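PDB 3HYI: probable cell division protein WhiA from Thermotoga maritima, which is probably involved in cell division and chromosome segregation, and joins a degenerate LAGLIDADG homing-endonuclease domain to a DNA-binding helix-turn-helix domain. Local coordinates for residues E11-E15 with H54-A58; F22-V28 with K67-K71; E27-L33 with L110-R116; Q228-E233 with R255-K259; D247-A252 with K280-I284. All blocks are in the same frame, centred on the assembly; numbering follows the deposited sequence.

Contact 1: residues E11-E15 with H54-A58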
# COMPACT_ATOMS: atom_id res chain seq x y z
N GLU A 11 -10.83 -11.64 3.13
CA GLU A 11 -11.89 -12.44 3.76
C GLU A 11 -12.14 -12.01 5.20
O GLU A 11 -13.27 -12.07 5.67
CB GLU A 11 -11.56 -13.93 3.69
CG GLU A 11 -12.67 -14.89 4.19
CD GLU A 11 -13.94 -14.87 3.35
OE1 GLU A 11 -13.97 -14.23 2.27
OE2 GLU A 11 -14.92 -15.52 3.77
N GLU A 12 -11.09 -11.58 5.90
CA GLU A 12 -11.22 -11.05 7.26
C GLU A 12 -12.09 -9.79 7.30
O GLU A 12 -12.89 -9.61 8.23
CB GLU A 12 -9.85 -10.76 7.87
CG GLU A 12 -9.12 -12.00 8.34
CD GLU A 12 -7.80 -11.67 9.00
OE1 GLU A 12 -7.61 -12.03 10.17
OE2 GLU A 12 -6.94 -11.03 8.34
N ILE A 13 -11.93 -8.92 6.31
CA ILE A 13 -12.80 -7.76 6.13
C ILE A 13 -14.24 -8.20 5.87
O ILE A 13 -15.17 -7.68 6.48
CB ILE A 13 -12.32 -6.86 4.97
CG1 ILE A 13 -11.01 -6.16 5.33
CG2 ILE A 13 -13.38 -5.81 4.61
CD1 ILE A 13 -10.16 -5.88 4.13
N LYS A 14 -14.41 -9.16 4.98
CA LYS A 14 -15.74 -9.65 4.62
C LYS A 14 -16.48 -10.34 5.77
O LYS A 14 -17.71 -10.29 5.84
CB LYS A 14 -15.66 -10.56 3.39
CG LYS A 14 -15.32 -9.80 2.13
CD LYS A 14 -15.28 -10.68 0.90
CE LYS A 14 -14.89 -9.87 -0.32
NZ LYS A 14 -15.11 -10.59 -1.59
N GLU A 15 -15.73 -10.97 6.68
CA GLU A 15 -16.32 -11.57 7.88
C GLU A 15 -16.98 -10.54 8.80
O GLU A 15 -17.98 -10.84 9.45
CB GLU A 15 -15.26 -12.36 8.66
CG GLU A 15 -14.88 -13.69 8.03
CD GLU A 15 -13.72 -14.36 8.72
OE1 GLU A 15 -12.90 -13.65 9.35
OE2 GLU A 15 -13.62 -15.60 8.63
N HIS A 54 -16.95 -16.91 -4.34
CA HIS A 54 -15.67 -17.46 -3.87
C HIS A 54 -15.43 -17.18 -2.39
O HIS A 54 -14.43 -17.64 -1.83
CB HIS A 54 -14.52 -16.90 -4.71
CG HIS A 54 -14.59 -17.29 -6.16
ND1 HIS A 54 -15.41 -16.65 -7.06
CD2 HIS A 54 -13.97 -18.27 -6.85
CE1 HIS A 54 -15.28 -17.21 -8.25
NE2 HIS A 54 -14.41 -18.20 -8.15
N SER A 55 -16.34 -16.45 -1.76
CA SER A 55 -16.23 -16.09 -0.35
C SER A 55 -17.31 -16.78 0.48
O SER A 55 -18.48 -16.77 0.10
CB SER A 55 -16.33 -14.58 -0.19
OG SER A 55 -16.32 -14.19 1.17
N PHE A 56 -16.91 -17.36 1.61
CA PHE A 56 -17.86 -17.93 2.57
C PHE A 56 -18.58 -16.84 3.35
O PHE A 56 -19.75 -16.99 3.69
CB PHE A 56 -17.17 -18.89 3.53
CG PHE A 56 -16.80 -20.21 2.91
CD1 PHE A 56 -15.48 -20.50 2.59
CD2 PHE A 56 -17.78 -21.15 2.62
CE1 PHE A 56 -15.14 -21.71 2.01
CE2 PHE A 56 -17.44 -22.36 2.04
CZ PHE A 56 -16.12 -22.64 1.73
N ALA A 57 -17.88 -15.75 3.64
CA ALA A 57 -18.49 -14.58 4.27
C ALA A 57 -19.61 -14.03 3.38
O ALA A 57 -20.71 -13.74 3.86
CB ALA A 57 -17.46 -13.50 4.54
N ALA A 58 -19.32 -13.90 2.09
CA ALA A 58 -20.31 -13.46 1.10
C ALA A 58 -21.50 -14.42 1.02
O ALA A 58 -22.65 -13.98 0.94
CB ALA A 58 -19.67 -13.30 -0.27
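Residues 11-15 are helical throughout, whereas 54-58 turn from loop into helix 56-68: Ser55 is still extended (phi/psi -113/133°) and Phe56 begins the helical run. The CA atoms of Glu15 and Ala57 lie 5.2 Å apart, close enough for the flank of helix 9-16 to rest on the first turn of helix 56-68. The latter follows strand 48-53 in the N-terminal half of the LAGLIDADG-type fold, so the contact joins the start of the chain to a strand-to-helix junction. Ser55 is the N-cap; its OG accepts from Ala58 N at 3.2 Å with an N-H...O angle of 170°. The same hydroxyl donates to Glu11 OE1 (2.6 Å between OG and OE1), and Glu11 reaches it with chi1 t and chi2 p. The Glu11 carboxylate thus meets a helix N-terminus, where backbone N-H groups lack acceptors within the helix and negative charge is favourable. Van der Waals packing accompanies the polar contact: Ala57 CB sits 3.6 Å from Lys14 CB and 3.5 Å from Lys14 O. The extended Lys14 chain passes Ser55, with CD 3.7 Å from OG, but its NZ bonds elsewhere, to the carbonyls of Leu120 and Gly123. Completing the two-point grip on the helix start, Ala57 N donates to Glu11 OE2 at 3.0 Å and 157°.

Contact 2: residues F22-V28 with K67-K71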
# COMPACT_ATOMS: atom_id res chain seq x y z
N PHE A 22 -29.61 -4.85 8.95
CA PHE A 22 -30.47 -4.75 7.77
C PHE A 22 -31.35 -3.51 7.95
O PHE A 22 -32.36 -3.55 8.66
CB PHE A 22 -31.32 -6.02 7.62
CG PHE A 22 -30.53 -7.29 7.73
CD1 PHE A 22 -29.79 -7.77 6.65
CD2 PHE A 22 -30.51 -8.00 8.92
CE1 PHE A 22 -29.05 -8.94 6.77
CE2 PHE A 22 -29.77 -9.17 9.04
CZ PHE A 22 -29.05 -9.64 7.96
N GLY A 23 -30.93 -2.42 7.32
CA GLY A 23 -31.53 -1.10 7.55
C GLY A 23 -33.02 -1.05 7.32
O GLY A 23 -33.78 -0.48 8.11
N SER A 24 -33.43 -1.66 6.21
CA SER A 24 -34.82 -1.72 5.81
C SER A 24 -34.91 -2.72 4.67
O SER A 24 -33.89 -3.19 4.17
CB SER A 24 -35.31 -0.35 5.32
OG SER A 24 -34.52 0.12 4.24
N ARG A 25 -36.13 -3.03 4.27
CA ARG A 25 -36.36 -3.94 3.16
C ARG A 25 -35.72 -3.44 1.86
O ARG A 25 -35.21 -4.23 1.06
CB ARG A 25 -37.87 -4.08 2.96
CG ARG A 25 -38.23 -5.08 1.93
CD ARG A 25 -39.72 -5.15 1.74
NE ARG A 25 -39.99 -5.78 0.46
CZ ARG A 25 -40.08 -7.09 0.26
NH1 ARG A 25 -39.98 -7.96 1.27
NH2 ARG A 25 -40.30 -7.54 -0.97
N GLU A 26 -35.74 -2.13 1.67
CA GLU A 26 -35.21 -1.47 0.48
C GLU A 26 -33.69 -1.60 0.42
O GLU A 26 -33.12 -1.87 -0.65
CB GLU A 26 -35.60 0.01 0.49
CG GLU A 26 -37.08 0.27 0.22
CD GLU A 26 -38.01 -0.14 1.36
OE1 GLU A 26 -37.62 -0.00 2.55
OE2 GLU A 26 -39.13 -0.60 1.07
N GLU A 27 -33.04 -1.40 1.56
CA GLU A 27 -31.59 -1.55 1.68
C GLU A 27 -31.16 -3.01 1.55
O GLU A 27 -30.09 -3.31 1.01
CB GLU A 27 -31.10 -0.97 3.01
CG GLU A 27 -31.14 0.54 3.06
CD GLU A 27 -31.11 1.07 4.47
OE1 GLU A 27 -30.01 1.14 5.06
OE2 GLU A 27 -32.19 1.41 5.01
N VAL A 28 -32.00 -3.93 2.05
CA VAL A 28 -31.75 -5.36 1.91
C VAL A 28 -31.82 -5.80 0.45
O VAL A 28 -30.96 -6.55 -0.03
CB VAL A 28 -32.77 -6.18 2.75
CG1 VAL A 28 -32.69 -7.67 2.42
CG2 VAL A 28 -32.53 -5.95 4.24
N LYS A 67 -33.04 -14.71 4.16
CA LYS A 67 -33.77 -14.99 5.39
C LYS A 67 -34.57 -13.77 5.85
O LYS A 67 -35.71 -13.90 6.27
CB LYS A 67 -32.79 -15.42 6.48
CG LYS A 67 -33.37 -15.60 7.88
CD LYS A 67 -32.26 -15.92 8.87
CE LYS A 67 -32.69 -15.70 10.31
NZ LYS A 67 -33.50 -16.84 10.82
N TYR A 68 -33.95 -12.59 5.77
CA TYR A 68 -34.63 -11.34 6.08
C TYR A 68 -35.89 -11.18 5.22
O TYR A 68 -36.94 -10.76 5.72
CB TYR A 68 -33.70 -10.14 5.87
CG TYR A 68 -34.36 -8.79 6.16
CD1 TYR A 68 -35.23 -8.21 5.24
CD2 TYR A 68 -34.11 -8.12 7.36
CE1 TYR A 68 -35.83 -6.99 5.50
CE2 TYR A 68 -34.71 -6.89 7.62
CZ TYR A 68 -35.57 -6.34 6.69
OH TYR A 68 -36.18 -5.13 6.94
N LEU A 69 -35.78 -11.53 3.94
CA LEU A 69 -36.88 -11.40 2.98
C LEU A 69 -37.85 -12.59 2.98
O LEU A 69 -38.87 -12.55 2.29
CB LEU A 69 -36.31 -11.20 1.57
CG LEU A 69 -35.48 -9.92 1.34
CD1 LEU A 69 -34.62 -10.02 0.08
CD2 LEU A 69 -36.39 -8.70 1.29
N SER A 70 -37.54 -13.63 3.75
CA SER A 70 -38.33 -14.87 3.79
C SER A 70 -38.43 -15.54 2.41
O SER A 70 -39.51 -15.95 1.98
CB SER A 70 -39.73 -14.62 4.37
OG SER A 70 -39.65 -14.01 5.65
N LYS A 71 -37.29 -15.63 1.73
CA LYS A 71 -37.20 -16.26 0.42
C LYS A 71 -36.33 -17.52 0.50
O LYS A 71 -35.24 -17.48 1.08
CB LYS A 71 -36.63 -15.28 -0.60
CG LYS A 71 -37.52 -14.07 -0.88
CD LYS A 71 -38.61 -14.39 -1.89
CE LYS A 71 -39.41 -13.15 -2.27
NZ LYS A 71 -40.32 -12.69 -1.18
O HOH W 1 -35.01 -3.70 8.87
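Tyr68 is the main protrusion here, a ring from the last turn of helix 56-68 that enters a hollow formed by the 22-24 loop and the first turn of helix 25-39. These are elements of the N-terminal LAGLIDADG-like half, and helix 25-39 starts with Ser24 as N-cap. With 108 Å² buried, Tyr68 supplies about a third of the 331 Å² interface. Val28 forms one wall: its CG2 lies 3.6 Å from the Tyr68 ring centroid and only 12° off the ring normal, a CH-pi contact over the face. Phe22 gives another wall, its CB 3.5 Å from Tyr68 CD2; the two rings meet obliquely, with centroids 5.5 Å apart and planes at 43°. A second, smaller bump is Leu69, which fits between Val28 and Arg25. Leu69 CG packs 3.7 Å from Val28 CG1, and Leu69 CD2 lies under one face of the guanidinium, 3.7 Å from Arg25 NH1; further in, Leu69 also touches Ile29 and Leu32. The chain then turns away at Ser70, whose positive phi (59°) belongs to a Schellman motif with Ser70 N bonded to Lys67 O at 3.1 Å. No direct hydrogen bond joins the segments. At the tip of the Tyr68 ring, a water 2.7 Å from OH donates to Phe22 O, also at 2.7 Å.

Contact 3: residues E27-L33 with L110-R116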
# COMPACT_ATOMS: atom_id res chain seq x y z
N GLU A 27 -33.04 -1.40 1.56
CA GLU A 27 -31.59 -1.55 1.68
C GLU A 27 -31.16 -3.01 1.55
O GLU A 27 -30.09 -3.31 1.01
CB GLU A 27 -31.10 -0.97 3.01
CG GLU A 27 -31.14 0.54 3.06
CD GLU A 27 -31.11 1.07 4.47
OE1 GLU A 27 -30.01 1.14 5.06
OE2 GLU A 27 -32.19 1.41 5.01
N VAL A 28 -32.00 -3.93 2.05
CA VAL A 28 -31.75 -5.36 1.91
C VAL A 28 -31.82 -5.80 0.45
O VAL A 28 -30.96 -6.55 -0.03
CB VAL A 28 -32.77 -6.18 2.75
CG1 VAL A 28 -32.69 -7.67 2.42
CG2 VAL A 28 -32.53 -5.95 4.24
N ILE A 29 -32.84 -5.32 -0.27
CA ILE A 29 -32.99 -5.62 -1.70
C ILE A 29 -31.89 -4.92 -2.51
O ILE A 29 -31.41 -5.48 -3.50
CB ILE A 29 -34.38 -5.22 -2.22
CG1 ILE A 29 -35.45 -6.18 -1.68
CG2 ILE A 29 -34.42 -5.23 -3.74
CD1 ILE A 29 -36.87 -5.68 -1.85
N SER A 30 -31.50 -3.72 -2.09
CA SER A 30 -30.41 -2.99 -2.74
C SER A 30 -29.10 -3.75 -2.61
O SER A 30 -28.35 -3.87 -3.59
CB SER A 30 -30.27 -1.58 -2.15
OG SER A 30 -29.30 -0.83 -2.85
N GLU A 31 -28.82 -4.28 -1.42
CA GLU A 31 -27.61 -5.10 -1.23
C GLU A 31 -27.68 -6.41 -2.02
O GLU A 31 -26.66 -6.85 -2.56
CB GLU A 31 -27.37 -5.40 0.25
CG GLU A 31 -26.12 -6.24 0.49
CD GLU A 31 -25.82 -6.46 1.95
OE1 GLU A 31 -24.93 -7.28 2.24
OE2 GLU A 31 -26.47 -5.83 2.81
N LEU A 32 -28.85 -7.02 -2.07
CA LEU A 32 -29.06 -8.23 -2.88
C LEU A 32 -28.81 -7.94 -4.36
O LEU A 32 -28.18 -8.74 -5.04
CB LEU A 32 -30.48 -8.77 -2.68
CG LEU A 32 -30.82 -10.08 -3.40
CD1 LEU A 32 -29.96 -11.23 -2.87
CD2 LEU A 32 -32.30 -10.40 -3.26
N LEU A 33 -29.29 -6.80 -4.83
CA LEU A 33 -29.05 -6.37 -6.22
C LEU A 33 -27.55 -6.27 -6.50
O LEU A 33 -27.11 -6.61 -7.60
CB LEU A 33 -29.73 -5.03 -6.50
CG LEU A 33 -29.73 -4.57 -7.96
CD1 LEU A 33 -30.65 -5.46 -8.80
CD2 LEU A 33 -30.15 -3.11 -8.07
N LEU A 110 -29.33 3.46 0.23
CA LEU A 110 -29.48 2.40 -0.77
C LEU A 110 -28.14 2.10 -1.45
O LEU A 110 -27.80 0.94 -1.68
CB LEU A 110 -30.52 2.78 -1.83
CG LEU A 110 -31.95 2.99 -1.33
CD1 LEU A 110 -32.83 3.56 -2.45
CD2 LEU A 110 -32.54 1.69 -0.80
N PHE A 111 -27.39 3.16 -1.76
CA PHE A 111 -26.11 3.01 -2.45
C PHE A 111 -25.05 2.30 -1.60
O PHE A 111 -24.28 1.49 -2.12
CB PHE A 111 -25.59 4.37 -2.90
CG PHE A 111 -24.27 4.31 -3.62
CD1 PHE A 111 -24.17 3.65 -4.84
CD2 PHE A 111 -23.14 4.89 -3.07
CE1 PHE A 111 -22.96 3.58 -5.51
CE2 PHE A 111 -21.92 4.82 -3.74
CZ PHE A 111 -21.84 4.17 -4.96
N VAL A 112 -25.02 2.59 -0.31
CA VAL A 112 -24.07 1.94 0.60
C VAL A 112 -24.32 0.44 0.69
O VAL A 112 -23.38 -0.35 0.72
CB VAL A 112 -24.10 2.57 2.00
CG1 VAL A 112 -23.37 1.70 3.01
CG2 VAL A 112 -23.49 3.96 1.95
N SER A 113 -25.59 0.06 0.74
CA SER A 113 -25.98 -1.35 0.77
C SER A 113 -25.64 -2.06 -0.54
O SER A 113 -25.19 -3.20 -0.54
CB SER A 113 -27.47 -1.47 1.06
OG SER A 113 -27.76 -1.01 2.37
N PHE A 114 -25.87 -1.37 -1.66
CA PHE A 114 -25.49 -1.87 -2.99
C PHE A 114 -23.98 -2.09 -3.07
O PHE A 114 -23.53 -3.11 -3.58
CB PHE A 114 -25.96 -0.88 -4.06
CG PHE A 114 -25.67 -1.31 -5.48
CD1 PHE A 114 -26.34 -2.39 -6.04
CD2 PHE A 114 -24.76 -0.62 -6.26
CE1 PHE A 114 -26.09 -2.79 -7.35
CE2 PHE A 114 -24.50 -1.01 -7.57
CZ PHE A 114 -25.17 -2.10 -8.11
N LEU A 115 -23.21 -1.12 -2.57
CA LEU A 115 -21.75 -1.23 -2.52
C LEU A 115 -21.29 -2.43 -1.70
O LEU A 115 -20.36 -3.14 -2.09
CB LEU A 115 -21.12 0.04 -1.94
CG LEU A 115 -20.94 1.23 -2.87
CD1 LEU A 115 -20.33 2.38 -2.08
CD2 LEU A 115 -20.06 0.88 -4.07
N ARG A 116 -21.93 -2.64 -0.55
CA ARG A 116 -21.61 -3.77 0.32
C ARG A 116 -21.83 -5.10 -0.42
O ARG A 116 -21.00 -6.00 -0.35
CB ARG A 116 -22.44 -3.72 1.60
CG ARG A 116 -22.10 -4.82 2.60
CD ARG A 116 -22.58 -4.50 4.01
NE ARG A 116 -24.01 -4.20 4.04
CZ ARG A 116 -24.55 -3.00 4.25
NH1 ARG A 116 -23.81 -1.92 4.49
NH2 ARG A 116 -25.87 -2.89 4.24
O HOH W 2 -28.67 -4.54 3.44
O HOH W 3 -27.67 1.27 3.83
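The shortest polar link is Ser30 OG donating to Leu110 O at 2.6 Å, a carbonyl that also accepts the helical bond from Phe114 N (3.0 Å). Next comes the salt bridge of Glu31 OE2 with Arg116 NE (3.2 Å); the associated hydrogen bonds, from NE and from NH2 (3.3 Å to OE2), are both weak. Glu31 OE1 has a second partner, Arg61 of helix 56-68, and Arg116 NH1 bonds to Ile185 O. Two waters extend the network: one donates to Glu31 OE2 (2.6 Å), another links Glu27 OE1 (2.6 Å) to Ser113 OG (2.7 Å), while Glu27 OE2 accepts from Ser24 OG. Topology and sequence identify helices 25-39 and 108-122 as the paired, degenerate LAGLIDADG helices, which join the two halves of the homing-endonuclease fold. The axes of segments 27-33 and 110-116 approach to 6.7 Å and cross at -38°, with the CA atoms of Glu31 and Phe114 4.2 Å apart. Serines at the crossing allow this closeness, and backbones meet directly in CA-H...O contacts: Glu31 CA to Ser113 O at 3.2 Å and Phe114 CA to Ser30 O at 3.5 Å. Farther out, Leu33 CG packs 4.1 Å from Phe114 CE1, and Leu110 CD2 lies 4.3 Å from Glu27 CG.

Contact 4: residues Q228-E233 with R255-K259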
# COMPACT_ATOMS: atom_id res chain seq x y z
N GLN A 228 43.65 15.63 8.60
CA GLN A 228 44.51 14.97 7.63
C GLN A 228 45.59 15.93 7.18
O GLN A 228 46.78 15.61 7.21
CB GLN A 228 43.70 14.51 6.41
CG GLN A 228 42.65 13.45 6.72
CD GLN A 228 41.52 13.44 5.72
OE1 GLN A 228 41.64 13.97 4.63
NE2 GLN A 228 40.40 12.84 6.11
N ILE A 229 45.17 17.12 6.77
CA ILE A 229 46.08 18.16 6.32
C ILE A 229 47.12 18.47 7.40
O ILE A 229 48.32 18.46 7.14
CB ILE A 229 45.33 19.45 5.91
CG1 ILE A 229 44.47 19.19 4.67
CG2 ILE A 229 46.31 20.58 5.62
CD1 ILE A 229 43.51 20.32 4.34
N ARG A 230 46.65 18.70 8.63
CA ARG A 230 47.53 18.98 9.77
C ARG A 230 48.56 17.87 10.00
O ARG A 230 49.74 18.15 10.22
CB ARG A 230 46.72 19.20 11.04
CG ARG A 230 47.52 19.79 12.19
N ALA A 231 48.11 16.62 9.94
CA ALA A 231 49.00 15.46 10.11
C ALA A 231 50.08 15.40 9.02
O ALA A 231 51.24 15.12 9.30
CB ALA A 231 48.19 14.16 10.10
N ILE A 232 49.68 15.68 7.78
CA ILE A 232 50.61 15.70 6.65
C ILE A 232 51.64 16.83 6.79
O ILE A 232 52.81 16.65 6.46
CB ILE A 232 49.85 15.84 5.32
CG1 ILE A 232 49.02 14.59 5.05
CG2 ILE A 232 50.82 16.07 4.16
CD1 ILE A 232 47.99 14.77 3.98
N GLU A 233 51.18 17.98 7.28
CA GLU A 233 52.05 19.16 7.46
C GLU A 233 53.13 18.89 8.51
O GLU A 233 54.28 19.27 8.32
CB GLU A 233 51.24 20.39 7.87
CG GLU A 233 50.10 20.80 6.94
CD GLU A 233 50.54 21.61 5.74
OE1 GLU A 233 51.69 21.42 5.27
OE2 GLU A 233 49.73 22.43 5.25
N ARG A 255 46.41 14.47 -1.05
CA ARG A 255 45.60 15.22 -0.09
C ARG A 255 46.05 16.68 -0.01
O ARG A 255 45.23 17.59 -0.04
CB ARG A 255 45.68 14.58 1.30
CG ARG A 255 45.00 15.36 2.43
CD ARG A 255 43.49 15.13 2.49
NE ARG A 255 42.75 15.88 1.48
CZ ARG A 255 41.43 15.83 1.33
NH1 ARG A 255 40.66 15.08 2.11
NH2 ARG A 255 40.86 16.55 0.37
N LEU A 256 47.36 16.89 0.10
CA LEU A 256 47.93 18.23 0.29
C LEU A 256 47.74 19.10 -0.95
O LEU A 256 47.52 20.31 -0.84
CB LEU A 256 49.42 18.13 0.65
CG LEU A 256 50.00 19.27 1.48
CD1 LEU A 256 49.35 19.32 2.86
CD2 LEU A 256 51.51 19.12 1.61
N ARG A 257 47.80 18.47 -2.12
CA ARG A 257 47.63 19.18 -3.39
C ARG A 257 46.15 19.35 -3.75
O ARG A 257 45.82 20.22 -4.57
CB ARG A 257 48.37 18.46 -4.51
CG ARG A 257 49.89 18.50 -4.35
CD ARG A 257 50.61 17.78 -5.49
NE ARG A 257 52.04 17.68 -5.24
N ASN A 258 45.29 18.54 -3.16
CA ASN A 258 43.84 18.59 -3.42
C ASN A 258 43.06 18.59 -2.12
O ASN A 258 42.47 17.58 -1.76
CB ASN A 258 43.40 17.40 -4.27
CG ASN A 258 44.19 17.26 -5.56
OD1 ASN A 258 43.77 17.73 -6.61
ND2 ASN A 258 45.35 16.61 -5.47
N LYS A 259 43.03 19.73 -1.43
CA LYS A 259 42.52 19.79 -0.06
C LYS A 259 41.00 19.86 0.06
O LYS A 259 40.47 19.68 1.16
CB LYS A 259 43.11 20.97 0.69
CG LYS A 259 44.59 21.18 0.45
CD LYS A 259 45.26 21.80 1.65
CE LYS A 259 46.32 22.79 1.23
NZ LYS A 259 47.24 23.11 2.35
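Arg255, Leu256 and Ile229, with 78, 70 and 69 Å² buried, carry this contact between the long helix 207-238 and the end of helix 246-257 in the C-terminal helix-turn-helix domain. Arg255 works along its whole length. Its CG packs 3.4 Å from Ile232 CD1, and its NH1 donates to Gln228 OE1 at 2.9 Å and 159°. NH2 turns back to Asn258 O (2.9 Å) and also binds Leu261 O, so one guanidinium ties the long helix to the loop before helix 263-268. Leu256 places CD1 among three neighbours: 3.8 Å from Ile232 CG2, 4.3 Å from Ile229 CG2 and 3.9 Å from Glu233 CD. The CA atoms of Ile229 and Leu256, 6.3 Å apart, mark the closest backbone approach. Ile229 reaches beyond the helix end, its CD1 lying 3.5 Å from Lys259 CD. Above this apolar layer Glu233 OE2 and Lys259 NZ form a long salt bridge of 3.9 Å.

Contact 5: residues D247-A252 with K280-I284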
# COMPACT_ATOMS: atom_id res chain seq x y z
N ASP A 247 53.45 4.13 -0.48
CA ASP A 247 52.00 4.23 -0.63
C ASP A 247 51.36 5.32 0.24
O ASP A 247 50.37 5.93 -0.16
CB ASP A 247 51.32 2.87 -0.37
CG ASP A 247 51.48 2.39 1.06
OD1 ASP A 247 52.57 2.57 1.64
OD2 ASP A 247 50.51 1.82 1.59
N LEU A 248 51.94 5.56 1.41
CA LEU A 248 51.51 6.67 2.26
C LEU A 248 51.99 8.01 1.71
O LEU A 248 51.32 9.03 1.89
CB LEU A 248 52.02 6.49 3.69
CG LEU A 248 51.52 5.26 4.46
CD1 LEU A 248 51.93 5.36 5.93
CD2 LEU A 248 50.02 5.08 4.33
N ARG A 249 53.14 8.00 1.04
CA ARG A 249 53.71 9.23 0.49
C ARG A 249 52.84 9.84 -0.60
O ARG A 249 52.62 11.05 -0.61
CB ARG A 249 55.10 8.95 -0.06
CG ARG A 249 55.77 10.17 -0.68
CD ARG A 249 57.14 9.81 -1.18
NE ARG A 249 57.04 8.91 -2.32
CZ ARG A 249 56.88 9.29 -3.59
NH1 ARG A 249 56.80 10.58 -3.91
NH2 ARG A 249 56.79 8.38 -4.55
N ARG A 250 52.35 8.99 -1.50
CA ARG A 250 51.48 9.44 -2.59
C ARG A 250 50.14 9.96 -2.07
O ARG A 250 49.60 10.93 -2.61
CB ARG A 250 51.23 8.31 -3.58
CG ARG A 250 52.48 7.85 -4.32
CD ARG A 250 52.13 6.90 -5.45
NE ARG A 250 51.73 5.58 -4.96
CZ ARG A 250 52.58 4.63 -4.55
NH1 ARG A 250 53.90 4.84 -4.56
NH2 ARG A 250 52.11 3.46 -4.13
N VAL A 251 49.62 9.31 -1.04
CA VAL A 251 48.36 9.71 -0.41
C VAL A 251 48.48 11.07 0.30
O VAL A 251 47.57 11.89 0.23
CB VAL A 251 47.87 8.63 0.58
CG1 VAL A 251 46.69 9.14 1.42
CG2 VAL A 251 47.49 7.36 -0.17
N ALA A 252 49.62 11.28 0.96
CA ALA A 252 49.90 12.56 1.63
C ALA A 252 50.00 13.70 0.63
O ALA A 252 49.46 14.78 0.86
CB ALA A 252 51.19 12.45 2.44
N LYS A 280 44.74 4.55 4.83
CA LYS A 280 46.08 5.10 4.69
C LYS A 280 46.22 6.46 5.36
O LYS A 280 47.26 6.76 5.96
CB LYS A 280 46.44 5.23 3.22
CG LYS A 280 46.84 3.91 2.62
CD LYS A 280 47.01 4.03 1.13
CE LYS A 280 46.63 2.73 0.44
NZ LYS A 280 47.51 1.61 0.87
N LEU A 281 45.18 7.28 5.26
CA LEU A 281 45.14 8.56 5.96
C LEU A 281 45.15 8.37 7.48
O LEU A 281 45.77 9.17 8.19
CB LEU A 281 43.91 9.37 5.52
CG LEU A 281 44.03 10.03 4.15
CD1 LEU A 281 42.67 10.43 3.61
CD2 LEU A 281 44.97 11.24 4.22
N LYS A 282 44.48 7.33 7.97
CA LYS A 282 44.49 7.01 9.40
C LYS A 282 45.89 6.65 9.89
O LYS A 282 46.30 7.05 10.98
CB LYS A 282 43.52 5.86 9.71
CG LYS A 282 42.06 6.20 9.47
N ARG A 283 46.63 5.89 9.08
CA ARG A 283 48.02 5.56 9.37
C ARG A 283 48.90 6.81 9.41
O ARG A 283 49.76 6.94 10.29
CB ARG A 283 48.59 4.60 8.33
CG ARG A 283 48.07 3.18 8.44
CD ARG A 283 49.06 2.19 7.85
NE ARG A 283 48.91 2.05 6.40
CZ ARG A 283 49.90 1.78 5.54
NH1 ARG A 283 51.16 1.63 5.96
NH2 ARG A 283 49.63 1.67 4.25
N ILE A 284 48.69 7.71 8.46
CA ILE A 284 49.44 8.96 8.38
C ILE A 284 49.20 9.80 9.64
O ILE A 284 50.13 10.36 10.20
CB ILE A 284 49.07 9.75 7.11
CG1 ILE A 284 49.68 9.08 5.87
CG2 ILE A 284 49.56 11.19 7.20
CD1 ILE A 284 49.15 9.61 4.56
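The predicted DNA-binding helix-turn-helix motif includes residues 280-284, on helix 274-288, and here that helix packs against helix 246-257. The short axes cross almost perpendicularly, at -94° and 9.7 Å, a spacing wide enough for side chains to fill the gap. Val251 and Ile284 occupy its middle: Val251 CG1 is 4.0 Å from Ile284 CD1 and 3.9 Å from Leu281 CD2, while Ala252 CB is 4.1 Å from Ile284 CD1. Such packing of the motif's second helix on a preceding helix is consistent with the tri-helical core of helix-turn-helix domains, and helix 207-238 closes it through Ile232 and Ile235, which touch Ile284. Leu248, with 87 Å² buried, bridges to the edge; its CD2 lies 3.8 Å from Lys280 CB and over one face of the guanidinium, 3.4 Å from Arg283 NH2. At that edge Asp247 OD2 forms a salt-bridge network, accepting from Lys280 NZ at 3.1 Å and from Arg283 NH2 at 2.8 Å.

The contacts form two groups: the centres of contacts 1 to 3 lie 10 to 20 Å from one another, but 68 to 85 Å from those of contacts 4 and 5. Contacts 1 and 2 use opposite ends of helix 56-68, both partly buried, yet the first relies on direct hydrogen bonds and the second on apolar and CH-pi packing plus one bridging water. Contact 3, sharing Glu27 and Val28 with contact 2, is buried and combines backbone CA-H...O contacts with a serine hydrogen bond and a salt bridge. Contacts 4 and 5 share helix 246-257; each combines apolar packing with polar links at its margin, a long salt bridge in contact 4 and a tight network in the more buried contact 5.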